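Local coordinates for molybdopterin biosynthesis moeA protein (Pyrococcus horikoshii, PDB 1WU2), which probably takes part in molybdenum cofactor biosynthesis, where MoeA proteins are thought to promote insertion of molybdenum into molybdopterin, at residues Glu78-Glu83 with Gly126-Val131. Numbering follows the deposited sequence.
Sequences ELTVIE and GDKIYV
Glu78 and Tyr130 lie side by side and point the same way, with Glu78 CB and CG both lying against Tyr130 CE2. Glu78 CG sits 3.6 Å from Tyr130 CE2, and beyond it the carboxylate is turned almost perpendicular to the ring, with the two planes 86° apart. Tyr130 OH donates a weak hydrogen bond to Glu78 OE2 at 2.8 Å. Glutamate suits this place because CG, anti to the backbone N (chi1 -165°), begins an extended chain long enough to reach the phenol oxygen. A phenylalanine in place of Tyr130 would probably leave Glu78 OE2 without its hydroxyl partner and its carboxylate freer to turn. On the same face, Lys128 brings CD to 3.7 Å from Glu78 OE1, then bends so that NZ stands beside Thr80 CG2; ammonium and carboxylate are not in contact, although their opposite charges may still attract.

The backbones beneath are neighbouring antiparallel strands in the mixed sheet of the MoeA N-terminal region, far from the centre of this elongated chain. Leu79 and Ile129 form a hydrogen-bonded pair: Leu79 N bonds to Ile129 O and Ile129 N to Leu79 O, each at 3.2 Å. Val81 N extends the pairing to Asp127 O, in the turn just before strand 128-131, which links it to strand 123-125, through a nearly straight bond (173°).

On the face carrying Leu79 and Ile129 the contacts between the two strands are apolar, which suits branched aliphatic side chains. Leu79 CB meets Ile129 CG1 at 3.9 Å, while Ile129 CG2, on the second branch, touches Val81 CG2 at the same distance. Further out, Tyr61 of strand 60-63 packs on both Val81 and Ile129, and Ile63 on Leu79. On the opposite edge of strand 77-84, Thr80 shares backbone hydrogen bonding with Gly98, next to strand 99-103.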
ATOM      1  N   GLU A  78      15.892   9.424  55.056  1.00 53.51           N
ATOM      2  CA  GLU A  78      16.426  10.752  54.783  1.00 52.80           C
ATOM      3  C   GLU A  78      17.661  10.649  53.892  1.00 52.05           C
ATOM      4  O   GLU A  78      18.532   9.812  54.123  1.00 52.03           O
ATOM      5  CB  GLU A  78      16.782  11.461  56.093  1.00 52.82           C
ATOM      6  CG  GLU A  78      16.999  12.960  55.948  1.00 53.00           C
ATOM      7  CD  GLU A  78      17.591  13.590  57.193  1.00 53.28           C
ATOM      8  OE1 GLU A  78      18.835  13.633  57.303  1.00 53.62           O
ATOM      9  OE2 GLU A  78      16.816  14.045  58.062  1.00 53.48           O
ATOM     10  N   LEU A  79      17.712  11.492  52.863  1.00 51.12           N
ATOM     11  CA  LEU A  79      18.898  11.643  52.023  1.00 50.39           C
ATOM     12  C   LEU A  79      19.354  13.101  52.049  1.00 49.66           C
ATOM     13  O   LEU A  79      18.586  13.991  52.409  1.00 49.61           O
ATOM     14  CB  LEU A  79      18.607  11.207  50.583  1.00 50.35           C
ATOM     15  CG  LEU A  79      17.974   9.826  50.393  1.00 50.23           C
ATOM     16  CD1 LEU A  79      17.532   9.642  48.950  1.00 49.95           C
ATOM     17  CD2 LEU A  79      18.935   8.715  50.806  1.00 50.23           C
ATOM     18  N   THR A  80      20.605  13.339  51.664  1.00 48.83           N
ATOM     19  CA  THR A  80      21.183  14.679  51.672  1.00 48.19           C
ATOM     20  C   THR A  80      21.507  15.121  50.243  1.00 47.61           C
ATOM     21  O   THR A  80      22.153  14.394  49.490  1.00 47.43           O
ATOM     22  CB  THR A  80      22.458  14.712  52.548  1.00 48.23           C
ATOM     23  OG1 THR A  80      22.215  14.052  53.799  1.00 48.06           O
ATOM     24  CG2 THR A  80      22.810  16.139  52.951  1.00 48.19           C
ATOM     25  N   VAL A  81      21.047  16.317  49.884  1.00 46.95           N
ATOM     26  CA  VAL A  81      21.274  16.886  48.560  1.00 46.43           C
ATOM     27  C   VAL A  81      22.611  17.634  48.536  1.00 46.07           C
ATOM     28  O   VAL A  81      22.727  18.740  49.073  1.00 45.96           O
ATOM     29  CB  VAL A  81      20.119  17.834  48.151  1.00 46.38           C
ATOM     30  CG1 VAL A  81      20.315  18.358  46.727  1.00 46.15           C
ATOM     31  CG2 VAL A  81      18.776  17.120  48.275  1.00 46.43           C
ATOM     32  N   ILE A  82      23.611  17.012  47.910  1.00 45.54           N
ATOM     33  CA  ILE A  82      24.962  17.574  47.799  1.00 45.09           C
ATOM     34  C   ILE A  82      25.153  18.473  46.573  1.00 44.80           C
ATOM     35  O   ILE A  82      26.090  19.272  46.532  1.00 44.86           O
ATOM     36  CB  ILE A  82      26.022  16.440  47.767  1.00 45.02           C
ATOM     37  CG1 ILE A  82      25.960  15.677  46.427  1.00 44.87           C
ATOM     38  CG2 ILE A  82      25.867  15.538  49.000  1.00 44.86           C
ATOM     39  CD1 ILE A  82      26.372  14.213  46.482  1.00 44.67           C
ATOM     40  N   GLU A  83      24.293  18.326  45.569  1.00 44.38           N
ATOM     41  CA  GLU A  83      24.414  19.114  44.341  1.00 44.10           C
ATOM     42  C   GLU A  83      23.084  19.298  43.613  1.00 43.96           C
ATOM     43  O   GLU A  83      22.181  18.471  43.714  1.00 43.90           O
ATOM     44  CB  GLU A  83      25.425  18.464  43.388  1.00 44.03           C
ATOM     45  CG  GLU A  83      25.633  19.231  42.087  1.00 43.80           C
ATOM     46  CD  GLU A  83      26.716  18.647  41.205  1.00 43.57           C
ATOM     47  OE1 GLU A  83      26.897  17.413  41.210  1.00 43.10           O
ATOM     48  OE2 GLU A  83      27.377  19.432  40.492  1.00 43.92           O
ATOM     49  N   GLY A 126      14.649  21.998  53.441  1.00 57.00           N
ATOM     50  CA  GLY A 126      15.996  22.548  53.493  1.00 56.78           C
ATOM     51  C   GLY A 126      16.941  21.889  52.503  1.00 56.49           C
ATOM     52  O   GLY A 126      16.783  22.052  51.291  1.00 56.42           O
ATOM     53  N   ASP A 127      17.923  21.153  53.023  1.00 56.13           N
ATOM     54  CA  ASP A 127      18.898  20.430  52.200  1.00 55.86           C
ATOM     55  C   ASP A 127      18.666  18.915  52.263  1.00 55.41           C
ATOM     56  O   ASP A 127      19.490  18.135  51.791  1.00 55.34           O
ATOM     57  CB  ASP A 127      20.333  20.768  52.644  1.00 55.92           C
ATOM     58  CG  ASP A 127      20.923  21.961  51.895  1.00 56.28           C
ATOM     59  OD1 ASP A 127      21.973  22.474  52.338  1.00 56.48           O
ATOM     60  OD2 ASP A 127      20.419  22.453  50.860  1.00 56.62           O
ATOM     61  N   LYS A 128      17.537  18.506  52.837  1.00 54.83           N
ATOM     62  CA  LYS A 128      17.189  17.095  52.957  1.00 54.35           C
ATOM     63  C   LYS A 128      15.951  16.791  52.115  1.00 53.79           C
ATOM     64  O   LYS A 128      15.100  17.659  51.916  1.00 53.65           O
ATOM     65  CB  LYS A 128      16.920  16.723  54.421  1.00 54.38           C
ATOM     66  CG  LYS A 128      17.814  17.420  55.451  1.00 54.56           C
ATOM     67  CD  LYS A 128      19.218  16.829  55.483  1.00 54.67           C
ATOM     68  CE  LYS A 128      20.180  17.690  56.296  1.00 54.69           C
ATOM     69  NZ  LYS A 128      21.315  18.200  55.470  1.00 54.96           N
ATOM     70  N   ILE A 129      15.875  15.563  51.607  1.00 53.09           N
ATOM     71  CA  ILE A 129      14.657  15.050  50.976  1.00 52.57           C
ATOM     72  C   ILE A 129      14.173  13.811  51.721  1.00 52.01           C
ATOM     73  O   ILE A 129      14.953  13.125  52.383  1.00 51.82           O
ATOM     74  CB  ILE A 129      14.870  14.733  49.471  1.00 52.56           C
ATOM     75  CG1 ILE A 129      16.070  13.806  49.259  1.00 52.52           C
ATOM     76  CG2 ILE A 129      15.036  16.023  48.676  1.00 52.72           C
ATOM     77  CD1 ILE A 129      16.063  13.101  47.914  1.00 52.55           C
ATOM     78  N   TYR A 130      12.878  13.533  51.609  1.00 51.41           N
ATOM     79  CA  TYR A 130      12.273  12.407  52.312  1.00 50.92           C
ATOM     80  C   TYR A 130      11.491  11.524  51.350  1.00 50.41           C
ATOM     81  O   TYR A 130      10.605  11.991  50.635  1.00 50.37           O
ATOM     82  CB  TYR A 130      11.384  12.917  53.448  1.00 50.88           C
ATOM     83  CG  TYR A 130      12.191  13.583  54.538  1.00 50.76           C
ATOM     84  CD1 TYR A 130      12.481  14.942  54.481  1.00 50.66           C
ATOM     85  CD2 TYR A 130      12.693  12.847  55.605  1.00 50.71           C
ATOM     86  CE1 TYR A 130      13.237  15.557  55.468  1.00 50.48           C
ATOM     87  CE2 TYR A 130      13.450  13.453  56.600  1.00 50.58           C
ATOM     88  CZ  TYR A 130      13.718  14.807  56.524  1.00 50.48           C
ATOM     89  OH  TYR A 130      14.469  15.411  57.503  1.00 50.48           O
ATOM     90  N   VAL A 131      11.844  10.242  51.339  1.00 49.77           N
ATOM     91  CA  VAL A 131      11.223   9.265  50.456  1.00 49.36           C
ATOM     92  C   VAL A 131      10.357   8.317  51.291  1.00 48.78           C
ATOM     93  O   VAL A 131      10.825   7.711  52.258  1.00 48.80           O
ATOM     94  CB  VAL A 131      12.279   8.495  49.613  1.00 49.38           C
ATOM     95  CG1 VAL A 131      13.397   7.924  50.482  1.00 49.55           C
ATOM     96  CG2 VAL A 131      11.625   7.394  48.795  1.00 49.43           C
TER